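Local coordinates for protein serpin (Taeniopygia guttata, PDB 5HGC) that binds a cortisol-type steroid and may also act as a serine protease inhibitor, although some members of its fold serve mainly as hormone carriers, at residues Phe20-Arg24 with Glu249-Lys254; Gly210-Phe214 with Val225-Tyr229; Tyr215-Leu220 with Thr256-Trp260. All blocks are in the same frame, centred on the assembly; numbering follows the deposited sequence.

Contact 1. Residues Phe20-Arg24 with Glu249-Lys254; sequences FQFFR and EQTLDK. With HCY ((11alpha,14beta)-11,17,21-trihydroxypregn-4-ene-3,20-dione), chain B.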
loop_
_atom_site.group_PDB
_atom_site.type_symbol
_atom_site.label_atom_id
_atom_site.label_comp_id
_atom_site.label_asym_id
_atom_site.label_seq_id
_atom_site.Cartn_x
_atom_site.Cartn_y
_atom_site.Cartn_z
ATOM N N PHE A 20 -0.943 6.480 7.460
ATOM C CA PHE A 20 0.052 7.519 7.685
ATOM C C PHE A 20 0.958 7.411 8.940
ATOM O O PHE A 20 2.144 7.797 8.856
ATOM C CB PHE A 20 -0.528 8.916 7.398
ATOM C CG PHE A 20 -1.018 9.041 5.980
ATOM C CD1 PHE A 20 -0.107 9.099 4.921
ATOM C CD2 PHE A 20 -2.379 8.985 5.695
ATOM C CE1 PHE A 20 -0.557 9.137 3.602
ATOM C CE2 PHE A 20 -2.830 9.019 4.377
ATOM C CZ PHE A 20 -1.927 9.098 3.327
ATOM N N GLN A 21 0.480 6.841 10.062
ATOM C CA GLN A 21 1.464 6.553 11.146
ATOM C C GLN A 21 2.529 5.607 10.668
ATOM O O GLN A 21 3.711 5.769 10.997
ATOM C CB GLN A 21 0.869 5.946 12.397
ATOM C CG GLN A 21 -0.219 6.767 13.015
ATOM C CD GLN A 21 -1.053 5.944 13.956
ATOM O OE1 GLN A 21 -0.512 5.058 14.667
ATOM N NE2 GLN A 21 -2.387 6.221 13.973
ATOM N N PHE A 22 2.108 4.609 9.899
ATOM C CA PHE A 22 3.045 3.635 9.419
ATOM C C PHE A 22 4.106 4.359 8.620
ATOM O O PHE A 22 5.318 4.117 8.863
ATOM C CB PHE A 22 2.355 2.550 8.590
ATOM C CG PHE A 22 3.261 1.413 8.224
ATOM C CD1 PHE A 22 4.095 1.491 7.121
ATOM C CD2 PHE A 22 3.261 0.228 8.983
ATOM C CE1 PHE A 22 4.943 0.426 6.796
ATOM C CE2 PHE A 22 4.085 -0.843 8.649
ATOM C CZ PHE A 22 4.950 -0.743 7.568
ATOM N N PHE A 23 3.645 5.215 7.677
ATOM C CA PHE A 23 4.508 6.058 6.839
ATOM C C PHE A 23 5.509 6.910 7.642
ATOM O O PHE A 23 6.713 6.890 7.312
ATOM C CB PHE A 23 3.683 7.003 5.949
ATOM C CG PHE A 23 4.512 7.765 4.951
ATOM C CD1 PHE A 23 5.258 7.097 3.971
ATOM C CD2 PHE A 23 4.600 9.143 5.006
ATOM C CE1 PHE A 23 6.025 7.778 3.019
ATOM C CE2 PHE A 23 5.387 9.833 4.061
ATOM C CZ PHE A 23 6.090 9.150 3.060
ATOM N N ARG A 24 5.014 7.634 8.674
ATOM C CA ARG A 24 5.872 8.451 9.565
ATOM C C ARG A 24 6.980 7.622 10.183
ATOM O O ARG A 24 8.138 8.024 10.101
ATOM C CB ARG A 24 5.083 9.327 10.588
ATOM C CG ARG A 24 4.126 10.308 9.869
ATOM C CD ARG A 24 3.525 11.411 10.706
ATOM N NE ARG A 24 2.538 10.960 11.693
ATOM C CZ ARG A 24 1.271 10.600 11.434
ATOM N NH1 ARG A 24 0.792 10.588 10.194
ATOM N NH2 ARG A 24 0.472 10.223 12.429
ATOM N N GLU A 249 7.075 14.492 5.194
ATOM C CA GLU A 249 7.092 13.202 5.936
ATOM C C GLU A 249 6.529 13.286 7.353
ATOM O O GLU A 249 5.676 12.480 7.703
ATOM C CB GLU A 249 8.499 12.620 6.059
ATOM C CG GLU A 249 9.084 12.158 4.756
ATOM C CD GLU A 249 10.559 11.794 4.870
ATOM O OE1 GLU A 249 11.201 12.006 5.931
ATOM O OE2 GLU A 249 11.081 11.269 3.870
ATOM N N GLN A 250 7.004 14.248 8.152
ATOM C CA GLN A 250 6.651 14.323 9.579
ATOM C C GLN A 250 5.238 14.843 9.845
ATOM O O GLN A 250 4.719 14.708 10.936
ATOM C CB GLN A 250 7.660 15.177 10.364
ATOM C CG GLN A 250 9.031 14.549 10.638
ATOM C CD GLN A 250 10.174 15.603 10.780
ATOM O OE1 GLN A 250 9.951 16.834 10.931
ATOM N NE2 GLN A 250 11.403 15.121 10.696
ATOM N N THR A 251 4.616 15.444 8.855
ATOM C CA THR A 251 3.308 16.079 9.020
ATOM C C THR A 251 2.233 15.224 8.387
ATOM O O THR A 251 1.084 15.277 8.808
ATOM C CB THR A 251 3.309 17.386 8.199
ATOM O OG1 THR A 251 4.530 18.066 8.448
ATOM C CG2 THR A 251 2.049 18.307 8.421
ATOM N N LEU A 252 2.592 14.497 7.326
ATOM C CA LEU A 252 1.589 13.987 6.403
ATOM C C LEU A 252 0.589 13.098 7.174
ATOM O O LEU A 252 0.965 12.160 7.883
ATOM C CB LEU A 252 2.255 13.272 5.219
ATOM C CG LEU A 252 1.273 12.670 4.203
ATOM C CD1 LEU A 252 0.514 13.720 3.392
ATOM C CD2 LEU A 252 2.008 11.688 3.293
ATOM N N ASP A 253 -0.675 13.441 7.088
ATOM C CA ASP A 253 -1.684 12.689 7.799
ATOM C C ASP A 253 -2.953 12.843 6.961
ATOM O O ASP A 253 -2.926 13.533 5.929
ATOM C CB ASP A 253 -1.845 13.211 9.237
ATOM C CG ASP A 253 -2.434 14.656 9.304
ATOM O OD1 ASP A 253 -2.451 15.359 8.263
ATOM O OD2 ASP A 253 -2.879 15.105 10.400
ATOM N N LYS A 254 -4.061 12.257 7.390
ATOM C CA LYS A 254 -5.244 12.243 6.567
ATOM C C LYS A 254 -5.947 13.587 6.444
ATOM O O LYS A 254 -6.762 13.794 5.539
ATOM C CB LYS A 254 -6.216 11.188 7.058
ATOM C CG LYS A 254 -6.791 11.439 8.426
ATOM C CD LYS A 254 -8.209 10.875 8.454
ATOM C CE LYS A 254 -8.555 10.334 9.833
ATOM N NZ LYS A 254 -8.109 11.175 10.991
HETATM C C1 HCY B . -10.930 12.071 4.014
HETATM C C2 HCY B . -10.908 12.006 5.539
HETATM C C3 HCY B . -10.668 10.600 6.042
HETATM C C4 HCY B . -10.168 9.544 5.129
HETATM C C5 HCY B . -9.609 9.888 3.963
HETATM C C6 HCY B . -8.698 8.901 3.266
HETATM C C7 HCY B . -9.074 8.796 1.771
HETATM C C8 HCY B . -9.359 10.120 1.053
HETATM C C9 HCY B . -10.356 10.965 1.877
HETATM C C10 HCY B . -9.855 11.245 3.312
HETATM C C12 HCY B . -11.359 11.949 -0.360
HETATM C C11 HCY B . -10.958 12.194 1.111
HETATM C C13 HCY B . -10.277 11.129 -1.126
HETATM C C14 HCY B . -9.962 9.872 -0.312
HETATM C C15 HCY B . -9.319 8.923 -1.295
HETATM C C16 HCY B . -9.989 9.207 -2.633
HETATM C C17 HCY B . -10.790 10.522 -2.458
HETATM C C18 HCY B . -8.989 11.946 -1.439
HETATM C C19 HCY B . -8.508 11.995 3.402
HETATM C C20 HCY B . -10.714 11.428 -3.672
HETATM C C21 HCY B . -11.896 12.290 -4.064
HETATM O O1 HCY B . -10.828 10.365 7.223
HETATM O O2 HCY B . -9.905 13.163 1.145
HETATM O O3 HCY B . -12.200 10.212 -2.373
HETATM O O4 HCY B . -9.700 11.479 -4.352
HETATM O O5 HCY B . -11.289 13.507 -4.494
#

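Contact 2. Residues Gly210-Phe214 with Val225-Tyr229; sequences GRFDF and VRLHY. With HCY ((11alpha,14beta)-11,17,21-trihydroxypregn-4-ene-3,20-dione), chain B.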
loop_
_atom_site.group_PDB
_atom_site.type_symbol
_atom_site.label_atom_id
_atom_site.label_comp_id
_atom_site.label_asym_id
_atom_site.label_seq_id
_atom_site.Cartn_x
_atom_site.Cartn_y
_atom_site.Cartn_z
ATOM N N GLY A 210 -2.507 19.285 -20.666
ATOM C CA GLY A 210 -3.947 19.214 -20.498
ATOM C C GLY A 210 -4.360 19.676 -19.138
ATOM O O GLY A 210 -3.527 20.145 -18.405
ATOM N N ARG A 211 -5.650 19.583 -18.817
ATOM C CA ARG A 211 -6.180 20.050 -17.537
ATOM C C ARG A 211 -6.089 18.954 -16.453
ATOM O O ARG A 211 -6.680 17.887 -16.611
ATOM C CB ARG A 211 -7.627 20.539 -17.685
ATOM C CG ARG A 211 -7.776 21.775 -18.553
ATOM C CD ARG A 211 -9.207 22.070 -18.965
ATOM N NE ARG A 211 -9.942 22.487 -17.794
ATOM C CZ ARG A 211 -11.036 21.876 -17.323
ATOM N NH1 ARG A 211 -11.557 20.824 -17.977
ATOM N NH2 ARG A 211 -11.632 22.345 -16.210
ATOM N N PHE A 212 -5.352 19.212 -15.369
ATOM C CA PHE A 212 -5.235 18.270 -14.278
ATOM C C PHE A 212 -5.558 18.905 -12.939
ATOM O O PHE A 212 -5.306 20.109 -12.736
ATOM C CB PHE A 212 -3.826 17.730 -14.250
ATOM C CG PHE A 212 -3.374 17.184 -15.563
ATOM C CD1 PHE A 212 -3.943 16.017 -16.093
ATOM C CD2 PHE A 212 -2.379 17.825 -16.278
ATOM C CE1 PHE A 212 -3.518 15.524 -17.332
ATOM C CE2 PHE A 212 -1.922 17.321 -17.500
ATOM C CZ PHE A 212 -2.505 16.182 -18.046
ATOM N N ASP A 213 -6.060 18.096 -12.004
ATOM C CA ASP A 213 -6.288 18.535 -10.659
ATOM C C ASP A 213 -4.963 18.970 -10.110
ATOM O O ASP A 213 -3.935 18.298 -10.296
ATOM C CB ASP A 213 -6.954 17.441 -9.830
ATOM C CG ASP A 213 -8.450 17.247 -10.211
ATOM O OD1 ASP A 213 -8.948 17.893 -11.174
ATOM O OD2 ASP A 213 -9.154 16.438 -9.569
ATOM N N PHE A 214 -4.983 20.150 -9.503
ATOM C CA PHE A 214 -3.777 20.806 -9.038
ATOM C C PHE A 214 -4.047 21.546 -7.744
ATOM O O PHE A 214 -5.160 22.055 -7.536
ATOM C CB PHE A 214 -3.297 21.778 -10.102
ATOM C CG PHE A 214 -2.136 22.601 -9.669
ATOM C CD1 PHE A 214 -2.333 23.841 -8.974
ATOM C CD2 PHE A 214 -0.834 22.164 -9.927
ATOM C CE1 PHE A 214 -1.241 24.581 -8.510
ATOM C CE2 PHE A 214 0.271 22.925 -9.493
ATOM C CZ PHE A 214 0.079 24.116 -8.789
ATOM N N VAL A 225 -0.428 17.214 -7.766
ATOM C CA VAL A 225 -1.138 16.942 -8.988
ATOM C C VAL A 225 -1.859 15.612 -8.820
ATOM O O VAL A 225 -1.265 14.615 -8.356
ATOM C CB VAL A 225 -0.186 16.918 -10.202
ATOM C CG1 VAL A 225 -0.912 16.514 -11.461
ATOM C CG2 VAL A 225 0.429 18.309 -10.420
ATOM N N ARG A 226 -3.137 15.588 -9.190
ATOM C CA ARG A 226 -3.919 14.379 -9.078
ATOM C C ARG A 226 -4.410 13.876 -10.445
ATOM O O ARG A 226 -5.042 14.615 -11.190
ATOM C CB ARG A 226 -5.088 14.604 -8.127
ATOM C CG ARG A 226 -5.947 13.372 -7.957
ATOM C CD ARG A 226 -7.108 13.434 -8.930
ATOM N NE ARG A 226 -8.186 14.202 -8.316
ATOM C CZ ARG A 226 -8.881 13.792 -7.265
ATOM N NH1 ARG A 226 -8.638 12.585 -6.714
ATOM N NH2 ARG A 226 -9.800 14.580 -6.752
ATOM N N LEU A 227 -4.138 12.607 -10.736
ATOM C CA LEU A 227 -4.426 11.978 -12.023
ATOM C C LEU A 227 -5.331 10.815 -11.752
ATOM O O LEU A 227 -5.039 10.037 -10.839
ATOM C CB LEU A 227 -3.133 11.467 -12.690
ATOM C CG LEU A 227 -2.108 12.514 -13.157
ATOM C CD1 LEU A 227 -1.036 11.898 -14.053
ATOM C CD2 LEU A 227 -2.866 13.626 -13.883
ATOM N N HIS A 228 -6.429 10.695 -12.495
ATOM C CA HIS A 228 -7.295 9.537 -12.317
ATOM C C HIS A 228 -6.798 8.377 -13.122
ATOM O O HIS A 228 -6.288 8.524 -14.255
ATOM C CB HIS A 228 -8.737 9.817 -12.717
ATOM C CG HIS A 228 -9.420 10.781 -11.811
ATOM N ND1 HIS A 228 -9.408 10.643 -10.434
ATOM C CD2 HIS A 228 -10.135 11.891 -12.073
ATOM C CE1 HIS A 228 -10.082 11.640 -9.889
ATOM N NE2 HIS A 228 -10.538 12.404 -10.864
ATOM N N TYR A 229 -6.972 7.212 -12.524
ATOM C CA TYR A 229 -6.998 5.969 -13.292
ATOM C C TYR A 229 -8.407 5.695 -13.870
ATOM O O TYR A 229 -9.451 6.151 -13.313
ATOM C CB TYR A 229 -6.560 4.831 -12.403
ATOM C CG TYR A 229 -5.074 4.803 -12.054
ATOM C CD1 TYR A 229 -4.099 4.581 -13.042
ATOM C CD2 TYR A 229 -4.644 4.983 -10.722
ATOM C CE1 TYR A 229 -2.745 4.516 -12.709
ATOM C CE2 TYR A 229 -3.301 4.949 -10.375
ATOM C CZ TYR A 229 -2.364 4.680 -11.362
ATOM O OH TYR A 229 -1.040 4.608 -11.017
HETATM C C1 HCY B . -10.930 12.071 4.014
HETATM C C2 HCY B . -10.908 12.006 5.539
HETATM C C3 HCY B . -10.668 10.600 6.042
HETATM C C4 HCY B . -10.168 9.544 5.129
HETATM C C5 HCY B . -9.609 9.888 3.963
HETATM C C6 HCY B . -8.698 8.901 3.266
HETATM C C7 HCY B . -9.074 8.796 1.771
HETATM C C8 HCY B . -9.359 10.120 1.053
HETATM C C9 HCY B . -10.356 10.965 1.877
HETATM C C10 HCY B . -9.855 11.245 3.312
HETATM C C12 HCY B . -11.359 11.949 -0.360
HETATM C C11 HCY B . -10.958 12.194 1.111
HETATM C C13 HCY B . -10.277 11.129 -1.126
HETATM C C14 HCY B . -9.962 9.872 -0.312
HETATM C C15 HCY B . -9.319 8.923 -1.295
HETATM C C16 HCY B . -9.989 9.207 -2.633
HETATM C C17 HCY B . -10.790 10.522 -2.458
HETATM C C18 HCY B . -8.989 11.946 -1.439
HETATM C C19 HCY B . -8.508 11.995 3.402
HETATM C C20 HCY B . -10.714 11.428 -3.672
HETATM C C21 HCY B . -11.896 12.290 -4.064
HETATM O O1 HCY B . -10.828 10.365 7.223
HETATM O O2 HCY B . -9.905 13.163 1.145
HETATM O O3 HCY B . -12.200 10.212 -2.373
HETATM O O4 HCY B . -9.700 11.479 -4.352
HETATM O O5 HCY B . -11.289 13.507 -4.494
HETATM O O HOH W 1 -6.726 15.322 -13.034
#

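Contact 3. Residues Tyr215-Leu220 with Thr256-Trp260; sequences YFDEEL and TIQKW. With HCY ((11alpha,14beta)-11,17,21-trihydroxypregn-4-ene-3,20-dione), chain B.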
loop_
_atom_site.group_PDB
_atom_site.type_symbol
_atom_site.label_atom_id
_atom_site.label_comp_id
_atom_site.label_asym_id
_atom_site.label_seq_id
_atom_site.Cartn_x
_atom_site.Cartn_y
_atom_site.Cartn_z
ATOM N N TYR A 215 -3.036 21.611 -6.877
ATOM C CA TYR A 215 -3.085 22.458 -5.694
ATOM C C TYR A 215 -1.694 22.677 -5.203
ATOM O O TYR A 215 -0.908 21.742 -5.237
ATOM C CB TYR A 215 -3.895 21.799 -4.583
ATOM C CG TYR A 215 -3.927 22.609 -3.298
ATOM C CD1 TYR A 215 -4.587 23.853 -3.236
ATOM C CD2 TYR A 215 -3.277 22.142 -2.142
ATOM C CE1 TYR A 215 -4.596 24.596 -2.068
ATOM C CE2 TYR A 215 -3.291 22.891 -0.988
ATOM C CZ TYR A 215 -3.958 24.108 -0.964
ATOM O OH TYR A 215 -3.968 24.836 0.191
ATOM N N PHE A 216 -1.383 23.904 -4.763
ATOM C CA PHE A 216 -0.109 24.214 -4.115
ATOM C C PHE A 216 -0.421 24.491 -2.663
ATOM O O PHE A 216 -1.264 25.333 -2.448
ATOM C CB PHE A 216 0.539 25.456 -4.796
ATOM C CG PHE A 216 1.927 25.809 -4.254
ATOM C CD1 PHE A 216 3.091 25.109 -4.690
ATOM C CD2 PHE A 216 2.097 26.821 -3.270
ATOM C CE1 PHE A 216 4.387 25.403 -4.168
ATOM C CE2 PHE A 216 3.378 27.108 -2.764
ATOM C CZ PHE A 216 4.519 26.400 -3.212
ATOM N N ASP A 217 0.168 23.809 -1.654
ATOM C CA ASP A 217 0.192 24.490 -0.307
ATOM C C ASP A 217 1.473 25.164 0.065
ATOM O O ASP A 217 2.566 24.567 -0.078
ATOM C CB ASP A 217 -0.376 23.724 0.912
ATOM C CG ASP A 217 0.220 22.409 1.106
ATOM O OD1 ASP A 217 1.042 22.066 0.248
ATOM O OD2 ASP A 217 -0.170 21.695 2.077
ATOM N N GLU A 218 1.316 26.403 0.565
ATOM C CA GLU A 218 2.474 27.170 1.035
ATOM C C GLU A 218 2.980 26.554 2.316
ATOM O O GLU A 218 4.176 26.262 2.402
ATOM C CB GLU A 218 2.219 28.680 1.226
ATOM C CG GLU A 218 1.975 29.469 -0.047
ATOM C CD GLU A 218 0.490 29.583 -0.354
ATOM O OE1 GLU A 218 -0.268 28.663 0.046
ATOM O OE2 GLU A 218 0.071 30.587 -0.986
ATOM N N GLU A 219 2.076 26.336 3.282
ATOM C CA GLU A 219 2.390 25.638 4.547
ATOM C C GLU A 219 3.356 24.474 4.321
ATOM O O GLU A 219 4.365 24.361 5.035
ATOM C CB GLU A 219 1.135 25.070 5.208
ATOM C CG GLU A 219 -0.057 26.000 5.351
ATOM C CD GLU A 219 -0.841 25.718 6.631
ATOM O OE1 GLU A 219 -0.425 24.826 7.421
ATOM O OE2 GLU A 219 -1.874 26.397 6.856
ATOM N N LEU A 220 3.071 23.625 3.321
ATOM C CA LEU A 220 3.922 22.485 3.129
ATOM C C LEU A 220 4.946 22.596 2.027
ATOM O O LEU A 220 5.862 21.765 1.958
ATOM C CB LEU A 220 3.124 21.185 3.076
ATOM C CG LEU A 220 2.318 20.880 4.342
ATOM C CD1 LEU A 220 1.610 19.564 4.158
ATOM C CD2 LEU A 220 3.203 20.786 5.567
ATOM N N THR A 256 -4.173 16.490 6.103
ATOM C CA THR A 256 -3.445 17.011 4.951
ATOM C C THR A 256 -4.058 16.528 3.618
ATOM O O THR A 256 -4.246 17.333 2.678
ATOM C CB THR A 256 -1.991 16.559 4.979
ATOM O OG1 THR A 256 -1.398 16.917 6.222
ATOM C CG2 THR A 256 -1.196 17.225 3.883
ATOM N N ILE A 257 -4.389 15.223 3.544
ATOM C CA ILE A 257 -4.988 14.655 2.330
ATOM C C ILE A 257 -6.334 15.328 2.038
ATOM O O ILE A 257 -6.565 15.720 0.895
ATOM C CB ILE A 257 -5.110 13.104 2.337
ATOM C CG1 ILE A 257 -3.741 12.401 2.564
ATOM C CG2 ILE A 257 -5.725 12.633 1.036
ATOM C CD1 ILE A 257 -2.662 12.764 1.547
ATOM N N GLN A 258 -7.178 15.470 3.062
ATOM C CA GLN A 258 -8.499 16.054 2.905
ATOM C C GLN A 258 -8.431 17.527 2.492
ATOM O O GLN A 258 -9.240 17.969 1.667
ATOM C CB GLN A 258 -9.342 15.935 4.175
ATOM C CG GLN A 258 -10.751 16.483 3.963
ATOM C CD GLN A 258 -11.804 15.656 4.650
ATOM O OE1 GLN A 258 -11.713 15.359 5.878
ATOM N NE2 GLN A 258 -12.821 15.248 3.870
ATOM N N LYS A 259 -7.486 18.263 3.083
ATOM C CA LYS A 259 -7.158 19.622 2.676
ATOM C C LYS A 259 -6.887 19.631 1.161
ATOM O O LYS A 259 -7.602 20.352 0.412
ATOM C CB LYS A 259 -5.939 20.156 3.436
ATOM C CG LYS A 259 -5.597 21.611 3.087
ATOM C CD LYS A 259 -4.565 22.220 4.017
ATOM C CE LYS A 259 -3.150 22.163 3.464
ATOM N NZ LYS A 259 -2.384 23.362 3.950
ATOM N N TRP A 260 -5.925 18.796 0.714
ATOM C CA TRP A 260 -5.597 18.756 -0.707
ATOM C C TRP A 260 -6.823 18.518 -1.605
ATOM O O TRP A 260 -7.121 19.296 -2.544
ATOM C CB TRP A 260 -4.509 17.753 -0.982
ATOM C CG TRP A 260 -3.165 18.120 -0.362
ATOM C CD1 TRP A 260 -2.769 19.354 0.110
ATOM C CD2 TRP A 260 -2.042 17.242 -0.175
ATOM N NE1 TRP A 260 -1.472 19.291 0.598
ATOM C CE2 TRP A 260 -0.996 18.017 0.432
ATOM C CE3 TRP A 260 -1.815 15.878 -0.456
ATOM C CZ2 TRP A 260 0.274 17.472 0.757
ATOM C CZ3 TRP A 260 -0.559 15.306 -0.107
ATOM C CH2 TRP A 260 0.470 16.114 0.500
HETATM C C1 HCY B . -10.930 12.071 4.014
HETATM C C2 HCY B . -10.908 12.006 5.539
HETATM C C3 HCY B . -10.668 10.600 6.042
HETATM C C4 HCY B . -10.168 9.544 5.129
HETATM C C5 HCY B . -9.609 9.888 3.963
HETATM C C6 HCY B . -8.698 8.901 3.266
HETATM C C7 HCY B . -9.074 8.796 1.771
HETATM C C8 HCY B . -9.359 10.120 1.053
HETATM C C9 HCY B . -10.356 10.965 1.877
HETATM C C10 HCY B . -9.855 11.245 3.312
HETATM C C12 HCY B . -11.359 11.949 -0.360
HETATM C C11 HCY B . -10.958 12.194 1.111
HETATM C C13 HCY B . -10.277 11.129 -1.126
HETATM C C14 HCY B . -9.962 9.872 -0.312
HETATM C C15 HCY B . -9.319 8.923 -1.295
HETATM C C16 HCY B . -9.989 9.207 -2.633
HETATM C C17 HCY B . -10.790 10.522 -2.458
HETATM C C18 HCY B . -8.989 11.946 -1.439
HETATM C C19 HCY B . -8.508 11.995 3.402
HETATM C C20 HCY B . -10.714 11.428 -3.672
HETATM C C21 HCY B . -11.896 12.290 -4.064
HETATM O O1 HCY B . -10.828 10.365 7.223
HETATM O O2 HCY B . -9.905 13.163 1.145
HETATM O O3 HCY B . -12.200 10.212 -2.373
HETATM O O4 HCY B . -9.700 11.479 -4.352
HETATM O O5 HCY B . -11.289 13.507 -4.494
#

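Contact 1. Residues Phe20-Arg24 with Glu249-Lys254
Two aromatic rings from helix 12-29 close on a single methyl group. L252 sends CD2 between F20 and F23, meeting F20 CE1 at 3.6 Å and F23 CE2 at 3.9 Å. The leucine reaches them because its CG is turned anti to its own backbone N (chi1 179°), which swings the branch across to the helix. F23 also rests its CE2 near E249 CA. Behind these residues, I257 packs against F20 and L252, while I370 of strand 366-373 backs both rings.

The polar part belongs to R24. Its chain runs past the carbonyls of E249 and Q250, with R24 CG 3.4 Å from E249 O and R24 CD 3.5 Å from Q250 O. The guanidinium then turns back, and R24 NH1 offers an N-H at the group's edge to L252 O, 2.8 Å away; an angle of 128° at the hydrogen makes this bond weak. One face of the guanidinium lies against Q21 CA, within the same helix. This is the corner of the serpin fold where the long N-terminal helix, helix A in family terms, crosses the short link between helices G and H.

D253 and K254, which follow L252, bring capping and charge, and E249 before it brings another charge. D253 occupies the N-cap of helix 254-263, and its OD1 bonds T256 OG1, while its CB passes 3.8 Å from R24 NH1. E249 forms a salt bridge with K372. K254 forms one with D17 through NZ; farther back on that bent chain, the aliphatic part of K254 lies beside O1 of the steroid, modelled too close for the contact to be trusted in detail.

Contact 2. Residues Gly210-Phe214 with Val225-Tyr229
The side chain of R226 holds a carboxylate with one nitrogen and the steroid with the other two. R226 NE donates to D213 OD2 at 2.7 Å, a nearly straight salt-bridge bond (166°) that lies in the guanidinium plane and meets the oxygen on its anti side. R226 NH1 bonds HCY O4 at 2.8 Å, and R226 NH2 bonds HCY O5 at 2.9 Å. Both are oxygens of the steroid side chain. A smaller leucine here would probably leave D213 OD2 without its charged mate and free the steroid's two side-chain oxygens of this grip.

Around the guanidinium itself, H228 CE1 sits 3.3 Å above one face, offset toward the rim, and T234 OG1 bonds both R226 NH1 and H228 ND1, which should limit its rotation. D213 and R226 lie alongside each other, pointing the same way from neighbouring strands. Between their backbones R226 N gives a hydrogen bond to D213 O. On the other side of this pair a water spans the strands, accepting from D213 N and donating to R226 O at 2.6 Å, just where the chains begin to part.

On the face that carries F214 and V225 the contact across the strands is apolar: V225 CG2 touches F214 CD2 at 4.1 Å. F214 also makes a cation-pi contact with R267. Separately, L227 CD2 presses on F212 CD1 at 3.4 Å. The two strands form a hairpin, 211-217 with 222-228, their short segments meeting at 125°. Strand 265-283 continues the hydrogen bonding beyond F212 and F214, as strand 233-240 does beyond V225 and L227.

Contact 3. Residues Tyr215-Leu220 with Thr256-Trp260
D217 and W260 make the firm centre here. The indole N-H points almost straight at the carboxylate, W260 NE1 to D217 OD2 at 3.1 Å with 171° at the hydrogen. The oxygen lies in the plane of the indole, yet the donor comes in from above the plane of the carboxylate, and the two flat groups stand 81° apart. With D217 CG in the crowded position between its backbone N and carbonyl carbon (chi1 54°), the acid is turned toward the helix. The buried carboxylate is probably stabilised by this bond and by the nearby K259 ammonium.

Apolar atoms pack closely on both flanks of that bond. Y215 CD2 touches W260 CD1 at 3.6 Å, the two rings meeting rim to rim with neither over the other's face. L220 and T256 reach toward each other tip to tip, CD1 to CG2 at 3.7 Å, and T256 CG2 also lies over the rim of one indole face.

The solvent side is far slacker. K259 bends near its end to bring NZ to D217, but K259 NZ to D217 OD2 is 3.3 Å, a weak salt bridge. E219, exposed and poorly ordered, brings its OE2 only to 4.2 Å from K259 NZ, so it adds at most a distant attraction.

Helix 254-263 thus lies against the end of strand 211-217 and the turn after it. L248 of helix 245-251 touches both L220 and W260, and V224 of strand 222-228 backs the indole; from another side of the helix, I257 and Q258 face the steroid, with I257 also packing on strand 355-361.

Along the chain the segments run 20-24, 210-214, 215-220, 225-229, 249-254, 256-260, so contact 2 is nested within the loop closed by contact 1, whereas contact 3 crosses both. Contacts 1 and 3 are 14 Å apart by their centres and touch directly, L252 CD1 meeting W260 CH2, because helices 245-251 and 254-263 are consecutive. Contacts 2 and 3 have centres 15 Å apart and share strand 211-217. Contacts 1 and 2 lie farthest apart, 23 Å between centres. All three touch the one steroid, which lies between helices A and H and the serpin B-sheet strands, as in corticosteroid-binding globulin.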